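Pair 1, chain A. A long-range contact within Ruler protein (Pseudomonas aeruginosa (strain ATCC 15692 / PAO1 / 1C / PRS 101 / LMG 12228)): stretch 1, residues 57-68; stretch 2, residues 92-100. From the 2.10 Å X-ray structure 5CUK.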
# COMPACT_ATOMS: atom_id res chain seq x y z
N GLY A 57 0.35 17.85 3.13
CA GLY A 57 -0.80 17.54 3.98
C GLY A 57 -1.27 16.09 3.99
O GLY A 57 -2.32 15.82 4.55
N GLN A 58 -0.50 15.17 3.40
CA GLN A 58 -0.95 13.77 3.23
C GLN A 58 0.10 12.82 2.66
O GLN A 58 1.02 13.23 1.95
CB GLN A 58 -2.18 13.70 2.32
CG GLN A 58 -1.89 13.78 0.80
CD GLN A 58 -1.41 15.16 0.36
OE1 GLN A 58 -2.10 16.17 0.54
NE2 GLN A 58 -0.23 15.21 -0.23
N LEU A 59 -0.06 11.53 2.95
CA LEU A 59 0.77 10.52 2.33
C LEU A 59 -0.12 9.62 1.53
O LEU A 59 -1.03 8.98 2.08
CB LEU A 59 1.54 9.73 3.36
CG LEU A 59 2.25 8.52 2.72
CD1 LEU A 59 3.58 8.95 2.10
CD2 LEU A 59 2.46 7.39 3.72
N GLN A 60 0.12 9.59 0.22
CA GLN A 60 -0.67 8.82 -0.73
C GLN A 60 -0.07 7.46 -1.00
O GLN A 60 1.12 7.36 -1.28
CB GLN A 60 -0.80 9.58 -2.05
CG GLN A 60 -1.78 10.73 -1.97
CD GLN A 60 -1.76 11.56 -3.21
OE1 GLN A 60 -0.73 12.10 -3.59
NE2 GLN A 60 -2.89 11.63 -3.89
N ILE A 61 -0.91 6.42 -0.93
CA ILE A 61 -0.49 5.03 -1.17
C ILE A 61 -1.43 4.44 -2.20
O ILE A 61 -2.65 4.46 -2.02
CB ILE A 61 -0.51 4.18 0.12
CG1 ILE A 61 0.43 4.79 1.15
CG2 ILE A 61 -0.14 2.68 -0.16
CD1 ILE A 61 0.20 4.32 2.53
N GLU A 62 -0.86 3.95 -3.29
CA GLU A 62 -1.61 3.29 -4.34
C GLU A 62 -1.10 1.87 -4.58
O GLU A 62 0.10 1.64 -4.71
CB GLU A 62 -1.54 4.11 -5.62
CG GLU A 62 -2.33 3.53 -6.77
CD GLU A 62 -1.98 4.26 -8.04
OE1 GLU A 62 -2.74 5.18 -8.42
OE2 GLU A 62 -0.93 3.94 -8.65
N ILE A 63 -2.03 0.91 -4.56
CA ILE A 63 -1.72 -0.48 -4.83
C ILE A 63 -2.30 -0.86 -6.19
O ILE A 63 -3.48 -0.61 -6.46
CB ILE A 63 -2.30 -1.44 -3.77
CG1 ILE A 63 -2.12 -0.90 -2.35
CG2 ILE A 63 -1.69 -2.80 -3.95
CD1 ILE A 63 -0.67 -0.59 -1.98
N SER A 64 -1.47 -1.45 -7.02
CA SER A 64 -1.85 -1.86 -8.35
C SER A 64 -1.76 -3.37 -8.37
O SER A 64 -0.77 -3.95 -7.89
CB SER A 64 -0.96 -1.23 -9.41
OG SER A 64 -0.97 0.18 -9.27
N ALA A 65 -2.80 -4.00 -8.91
CA ALA A 65 -2.91 -5.45 -8.87
C ALA A 65 -3.78 -6.01 -10.00
O ALA A 65 -4.47 -5.28 -10.69
CB ALA A 65 -3.49 -5.89 -7.53
N SER A 66 -3.77 -7.33 -10.14
CA SER A 66 -4.65 -8.02 -11.07
C SER A 66 -6.11 -7.74 -10.69
O SER A 66 -6.39 -7.25 -9.57
CB SER A 66 -4.35 -9.52 -11.07
OG SER A 66 -4.89 -10.13 -9.92
N PRO A 67 -7.04 -8.01 -11.63
CA PRO A 67 -8.44 -7.62 -11.41
C PRO A 67 -9.06 -8.30 -10.18
O PRO A 67 -9.76 -7.65 -9.38
CB PRO A 67 -9.13 -8.08 -12.70
CG PRO A 67 -8.02 -8.12 -13.75
CD PRO A 67 -6.83 -8.60 -12.98
N GLY A 68 -8.79 -9.59 -10.03
CA GLY A 68 -9.28 -10.35 -8.90
C GLY A 68 -8.61 -10.02 -7.58
O GLY A 68 -9.27 -9.93 -6.55
N PRO A 92 -2.31 12.21 7.54
CA PRO A 92 -3.42 11.44 6.97
C PRO A 92 -2.96 10.59 5.80
O PRO A 92 -2.17 11.05 4.96
CB PRO A 92 -4.39 12.53 6.51
CG PRO A 92 -4.14 13.65 7.43
CD PRO A 92 -2.65 13.63 7.66
N VAL A 93 -3.42 9.34 5.76
CA VAL A 93 -3.09 8.44 4.66
C VAL A 93 -4.23 8.47 3.64
O VAL A 93 -5.39 8.51 4.01
CB VAL A 93 -2.85 6.98 5.17
CG1 VAL A 93 -3.22 5.96 4.09
CG2 VAL A 93 -1.40 6.81 5.64
N GLN A 94 -3.90 8.48 2.36
CA GLN A 94 -4.91 8.37 1.33
C GLN A 94 -4.59 7.14 0.51
O GLN A 94 -3.53 7.05 -0.12
CB GLN A 94 -4.96 9.62 0.48
CG GLN A 94 -5.06 10.90 1.34
CD GLN A 94 -5.38 12.17 0.53
OE1 GLN A 94 -5.64 12.11 -0.68
NE2 GLN A 94 -5.40 13.31 1.22
N LEU A 95 -5.52 6.18 0.54
CA LEU A 95 -5.36 4.86 -0.07
C LEU A 95 -6.15 4.75 -1.35
O LEU A 95 -7.33 5.04 -1.37
CB LEU A 95 -5.83 3.77 0.90
CG LEU A 95 -5.81 2.36 0.32
CD1 LEU A 95 -4.39 1.93 0.01
CD2 LEU A 95 -6.50 1.35 1.25
N THR A 96 -5.48 4.35 -2.42
CA THR A 96 -6.16 4.14 -3.69
C THR A 96 -5.70 2.82 -4.36
O THR A 96 -4.62 2.29 -4.05
CB THR A 96 -5.90 5.30 -4.64
OG1 THR A 96 -4.50 5.44 -4.82
CG2 THR A 96 -6.44 6.61 -4.07
N PHE A 97 -6.53 2.32 -5.29
CA PHE A 97 -6.25 1.09 -6.03
C PHE A 97 -6.22 1.31 -7.55
O PHE A 97 -6.95 2.15 -8.08
CB PHE A 97 -7.27 0.02 -5.67
CG PHE A 97 -7.30 -0.28 -4.22
CD1 PHE A 97 -6.24 -0.94 -3.62
CD2 PHE A 97 -8.37 0.12 -3.44
CE1 PHE A 97 -6.24 -1.19 -2.26
CE2 PHE A 97 -8.37 -0.13 -2.08
CZ PHE A 97 -7.31 -0.79 -1.49
N ASN A 98 -5.36 0.57 -8.22
CA ASN A 98 -5.09 0.75 -9.64
C ASN A 98 -5.03 -0.63 -10.29
O ASN A 98 -4.77 -1.62 -9.60
CB ASN A 98 -3.77 1.49 -9.83
CG ASN A 98 -3.62 2.17 -11.19
OD1 ASN A 98 -4.56 2.77 -11.71
ND2 ASN A 98 -2.41 2.08 -11.76
N GLN A 99 -5.23 -0.71 -11.61
CA GLN A 99 -5.08 -1.98 -12.30
C GLN A 99 -3.67 -2.14 -12.87
O GLN A 99 -3.06 -1.18 -13.30
CB GLN A 99 -6.12 -2.15 -13.39
CG GLN A 99 -6.62 -3.59 -13.46
CD GLN A 99 -7.44 -3.90 -14.71
OE1 GLN A 99 -8.49 -3.30 -14.95
NE2 GLN A 99 -6.98 -4.88 -15.49
N GLN A 100 -3.17 -3.37 -12.85
CA GLN A 100 -1.75 -3.62 -13.12
C GLN A 100 -1.23 -2.94 -14.39
O GLN A 100 -0.45 -1.98 -14.33
CB GLN A 100 -1.50 -5.13 -13.19
CG GLN A 100 -0.03 -5.55 -13.07
CD GLN A 100 0.66 -5.01 -11.80
OE1 GLN A 100 1.08 -3.84 -11.74
NE2 GLN A 100 0.77 -5.87 -10.78
O HOH W 1 -5.05 9.79 -3.22

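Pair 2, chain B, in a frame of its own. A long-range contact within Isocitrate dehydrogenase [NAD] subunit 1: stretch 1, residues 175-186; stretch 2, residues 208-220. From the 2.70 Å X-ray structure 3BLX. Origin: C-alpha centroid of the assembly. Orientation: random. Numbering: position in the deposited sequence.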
# COMPACT_ATOMS: atom_id res chain seq x y z
N ARG B 175 -9.02 -34.52 -10.84
CA ARG B 175 -9.54 -34.51 -12.19
C ARG B 175 -8.33 -34.58 -13.11
O ARG B 175 -7.24 -34.11 -12.76
CB ARG B 175 -10.34 -33.23 -12.44
CG ARG B 175 -11.83 -33.41 -12.25
CD ARG B 175 -12.17 -33.86 -10.85
NE ARG B 175 -13.61 -34.10 -10.63
CZ ARG B 175 -14.55 -34.21 -11.57
NH1 ARG B 175 -14.25 -34.12 -12.86
NH2 ARG B 175 -15.80 -34.43 -11.22
N LYS B 176 -8.51 -35.18 -14.28
CA LYS B 176 -7.37 -35.45 -15.15
C LYS B 176 -7.38 -34.63 -16.42
O LYS B 176 -6.37 -34.57 -17.11
CB LYS B 176 -7.27 -36.95 -15.44
CG LYS B 176 -6.62 -37.73 -14.30
CD LYS B 176 -7.23 -39.11 -14.13
CE LYS B 176 -6.81 -39.70 -12.78
NZ LYS B 176 -7.24 -41.11 -12.63
N SER B 177 -8.50 -33.99 -16.73
CA SER B 177 -8.62 -33.18 -17.94
C SER B 177 -9.13 -31.78 -17.68
O SER B 177 -10.11 -31.58 -16.98
CB SER B 177 -9.53 -33.85 -18.97
OG SER B 177 -8.79 -34.69 -19.84
N VAL B 178 -8.45 -30.80 -18.26
CA VAL B 178 -8.92 -29.44 -18.27
C VAL B 178 -9.02 -28.99 -19.70
O VAL B 178 -8.03 -29.02 -20.43
CB VAL B 178 -7.96 -28.52 -17.50
CG1 VAL B 178 -8.28 -27.05 -17.80
CG2 VAL B 178 -8.04 -28.80 -16.01
N THR B 179 -10.21 -28.56 -20.11
CA THR B 179 -10.40 -28.08 -21.47
C THR B 179 -10.75 -26.60 -21.46
O THR B 179 -11.72 -26.21 -20.86
CB THR B 179 -11.52 -28.86 -22.20
OG1 THR B 179 -11.26 -30.26 -22.12
CG2 THR B 179 -11.61 -28.46 -23.66
N ALA B 180 -9.97 -25.78 -22.15
CA ALA B 180 -10.36 -24.40 -22.36
C ALA B 180 -11.39 -24.26 -23.48
O ALA B 180 -11.20 -24.77 -24.58
CB ALA B 180 -9.14 -23.55 -22.66
N VAL B 181 -12.48 -23.57 -23.18
CA VAL B 181 -13.54 -23.32 -24.15
C VAL B 181 -13.46 -21.87 -24.62
O VAL B 181 -13.49 -20.96 -23.81
CB VAL B 181 -14.95 -23.59 -23.53
CG1 VAL B 181 -16.05 -23.22 -24.52
CG2 VAL B 181 -15.08 -25.04 -23.10
N HIS B 182 -13.39 -21.67 -25.92
CA HIS B 182 -13.14 -20.33 -26.44
C HIS B 182 -13.69 -20.19 -27.86
O HIS B 182 -14.21 -21.15 -28.44
CB HIS B 182 -11.65 -20.14 -26.51
CG HIS B 182 -10.98 -21.14 -27.40
ND1 HIS B 182 -10.94 -20.99 -28.77
CD2 HIS B 182 -10.37 -22.31 -27.12
CE1 HIS B 182 -10.30 -22.03 -29.29
NE2 HIS B 182 -9.94 -22.84 -28.31
N LYS B 183 -13.56 -18.99 -28.42
CA LYS B 183 -13.98 -18.74 -29.79
C LYS B 183 -12.81 -18.11 -30.57
O LYS B 183 -12.97 -17.08 -31.22
CB LYS B 183 -15.21 -17.82 -29.79
CG LYS B 183 -16.18 -18.02 -30.95
CD LYS B 183 -17.56 -17.47 -30.59
CE LYS B 183 -18.55 -17.65 -31.74
NZ LYS B 183 -18.48 -19.01 -32.36
N ALA B 184 -11.64 -18.74 -30.51
CA ALA B 184 -10.43 -18.18 -31.13
C ALA B 184 -10.42 -18.20 -32.65
O ALA B 184 -9.59 -17.56 -33.29
CB ALA B 184 -9.18 -18.86 -30.58
N ASN B 185 -11.34 -18.96 -33.24
CA ASN B 185 -11.46 -19.02 -34.69
C ASN B 185 -11.90 -17.67 -35.28
O ASN B 185 -11.49 -17.29 -36.38
CB ASN B 185 -12.40 -20.16 -35.12
CG ASN B 185 -13.79 -20.06 -34.48
OD1 ASN B 185 -13.95 -19.49 -33.39
ND2 ASN B 185 -14.80 -20.62 -35.15
N ILE B 186 -12.72 -16.94 -34.52
CA ILE B 186 -13.24 -15.64 -34.93
C ILE B 186 -12.54 -14.50 -34.20
O ILE B 186 -12.00 -13.58 -34.83
CB ILE B 186 -14.74 -15.53 -34.65
CG1 ILE B 186 -15.52 -16.52 -35.52
CG2 ILE B 186 -15.23 -14.12 -34.91
CD1 ILE B 186 -17.01 -16.43 -35.32
N ASP B 208 1.05 -33.13 -15.20
CA ASP B 208 0.24 -34.31 -14.87
C ASP B 208 -1.22 -34.19 -15.31
O ASP B 208 -2.00 -35.15 -15.22
CB ASP B 208 0.28 -34.56 -13.36
CG ASP B 208 1.68 -34.89 -12.85
OD1 ASP B 208 2.57 -35.15 -13.69
OD2 ASP B 208 1.88 -34.88 -11.61
N ILE B 209 -1.59 -33.01 -15.79
CA ILE B 209 -2.95 -32.75 -16.24
C ILE B 209 -3.03 -32.48 -17.74
O ILE B 209 -2.29 -31.66 -18.29
CB ILE B 209 -3.57 -31.59 -15.45
CG1 ILE B 209 -3.71 -31.98 -13.99
CG2 ILE B 209 -4.93 -31.23 -16.03
CD1 ILE B 209 -4.18 -30.86 -13.11
N ASP B 210 -3.95 -33.19 -18.40
CA ASP B 210 -4.17 -33.03 -19.83
C ASP B 210 -4.88 -31.73 -20.14
O ASP B 210 -6.02 -31.51 -19.72
CB ASP B 210 -5.03 -34.19 -20.38
CG ASP B 210 -4.25 -35.48 -20.54
OD1 ASP B 210 -3.12 -35.58 -20.01
OD2 ASP B 210 -4.77 -36.40 -21.20
N VAL B 211 -4.21 -30.88 -20.90
CA VAL B 211 -4.83 -29.65 -21.38
C VAL B 211 -5.37 -29.85 -22.80
O VAL B 211 -4.85 -30.65 -23.54
CB VAL B 211 -3.82 -28.51 -21.45
CG1 VAL B 211 -4.55 -27.18 -21.34
CG2 VAL B 211 -2.78 -28.66 -20.35
N SER B 212 -6.41 -29.11 -23.16
CA SER B 212 -6.98 -29.22 -24.50
C SER B 212 -7.82 -27.99 -24.80
O SER B 212 -8.02 -27.15 -23.93
CB SER B 212 -7.81 -30.51 -24.64
OG SER B 212 -8.43 -30.88 -23.40
N SER B 213 -8.32 -27.89 -26.02
CA SER B 213 -9.04 -26.71 -26.43
C SER B 213 -10.21 -27.14 -27.27
O SER B 213 -10.18 -28.17 -27.95
CB SER B 213 -8.16 -25.77 -27.28
OG SER B 213 -6.97 -25.42 -26.59
N ILE B 214 -11.26 -26.33 -27.24
CA ILE B 214 -12.40 -26.62 -28.05
C ILE B 214 -13.12 -25.32 -28.34
O ILE B 214 -13.27 -24.47 -27.46
CB ILE B 214 -13.30 -27.65 -27.36
CG1 ILE B 214 -14.41 -28.15 -28.30
CG2 ILE B 214 -13.83 -27.11 -26.03
CD1 ILE B 214 -15.10 -29.40 -27.76
N ILE B 215 -13.51 -25.15 -29.58
CA ILE B 215 -14.27 -24.00 -29.97
C ILE B 215 -15.63 -24.14 -29.34
O ILE B 215 -16.18 -25.24 -29.25
CB ILE B 215 -14.37 -23.90 -31.49
CG1 ILE B 215 -12.95 -23.83 -32.07
CG2 ILE B 215 -15.14 -22.67 -31.89
CD1 ILE B 215 -12.88 -24.02 -33.55
N VAL B 216 -16.18 -23.02 -28.88
CA VAL B 216 -17.37 -23.06 -28.02
C VAL B 216 -18.62 -23.64 -28.69
O VAL B 216 -19.38 -24.39 -28.06
CB VAL B 216 -17.67 -21.67 -27.42
CG1 VAL B 216 -17.93 -20.66 -28.53
CG2 VAL B 216 -18.84 -21.75 -26.46
N ASP B 217 -18.84 -23.29 -29.96
CA ASP B 217 -19.98 -23.87 -30.70
C ASP B 217 -19.90 -25.40 -30.80
O ASP B 217 -20.90 -26.09 -30.58
CB ASP B 217 -20.18 -23.21 -32.07
CG ASP B 217 -18.88 -23.00 -32.84
OD1 ASP B 217 -17.95 -23.83 -32.70
OD2 ASP B 217 -18.78 -22.00 -33.59
N ASN B 218 -18.70 -25.91 -31.12
CA ASN B 218 -18.46 -27.34 -31.12
C ASN B 218 -18.65 -27.94 -29.72
O ASN B 218 -19.17 -29.05 -29.58
CB ASN B 218 -17.06 -27.66 -31.69
CG ASN B 218 -16.82 -29.17 -31.84
OD1 ASN B 218 -15.78 -29.69 -31.38
ND2 ASN B 218 -17.77 -29.88 -32.46
N ALA B 219 -18.26 -27.21 -28.69
CA ALA B 219 -18.39 -27.70 -27.32
C ALA B 219 -19.87 -27.84 -26.90
O ALA B 219 -20.24 -28.78 -26.18
CB ALA B 219 -17.65 -26.80 -26.34
N SER B 220 -20.69 -26.91 -27.36
CA SER B 220 -22.12 -26.98 -27.15
C SER B 220 -22.69 -28.27 -27.74
O SER B 220 -23.38 -29.02 -27.05
CB SER B 220 -22.81 -25.78 -27.79
OG SER B 220 -22.48 -24.59 -27.09

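Two neighbouring parallel strands can keep one backbone geometry while carrying quite different side chains, because the ladder that joins them is made of backbone N and O atoms. In pair 1, strand 59-65 runs beside strand 93-99; in pair 2, strand 177-182 runs beside strand 210-215. The strand directions differ by 26° and 27°, and the central residues superpose with an RMSD of 0.4 Å.

The ladder follows the parallel rule: alternate residues of the first strand use both N and O, bonding to residues that flank their partner. In pair 1, Ile A61 N donates to Gln A94 O (2.8 Å) and Ile A61 O accepts from Thr A96 N (2.9 Å). At the matching place in pair 2, Val B178 N donates to Asp B210 O (2.9 Å), while the bond from Ser B212 N to Val B178 O is weak at 3.2 Å.

On the face carrying Ile A61 and Leu A95, matched by Val B178 and Val B211, both first-strand residues are buried and apolar. Ile A61 CD1 reaches Val A93 CG1 (4.1 Å) and Ile A61 CG2 reaches Leu A95 CD1 (4.3 Å). The shorter Val B178 meets Ile B209, the match of Val A93, through a contact of 3.9 Å between Val B178 CG2 and Ile B209 CG2. One step along, Ile A63 and Phe A97 are matched by Ala B180 and Ser B213. Ile A63 CB packs 4.0 Å from Phe A97 CD1, whereas pair 2 places two small residues here. The ring of His B182, at the position of Ala A65, approaches Ser B213, with His B182 NE2 3.6 Å from Ser B213 CB.

On the other face one matched pair stays polar and the next turns from polar to aliphatic. Glu A62 and Thr A96 match Thr B179 and Ser B212: Glu A62 CB lies 3.3 Å from Thr A96 OG1, while Thr B179 OG1 and Ser B212 OG share a hydrogen bond of 3.2 Å. Next, Ser A64 and Asn A98 match Val B181 and Ile B214. In pair 1 a weak hydrogen bond runs from Asn A98 ND2 to Ser A64 OG (3.4 Å); in pair 2 the contact is apolar, Val B181 CG2 to Ile B214 CG2 at 3.8 Å. Val B181 CG1 also packs against Val B216 CB (3.7 Å), at the start of a helix.

The buried areas are nonetheless close, 893 and 865 Å². The two pairs share a ladder, and the matched positions hold aliphatic, aromatic, small or polar side chains, of which only some of the polar ones bond to each other.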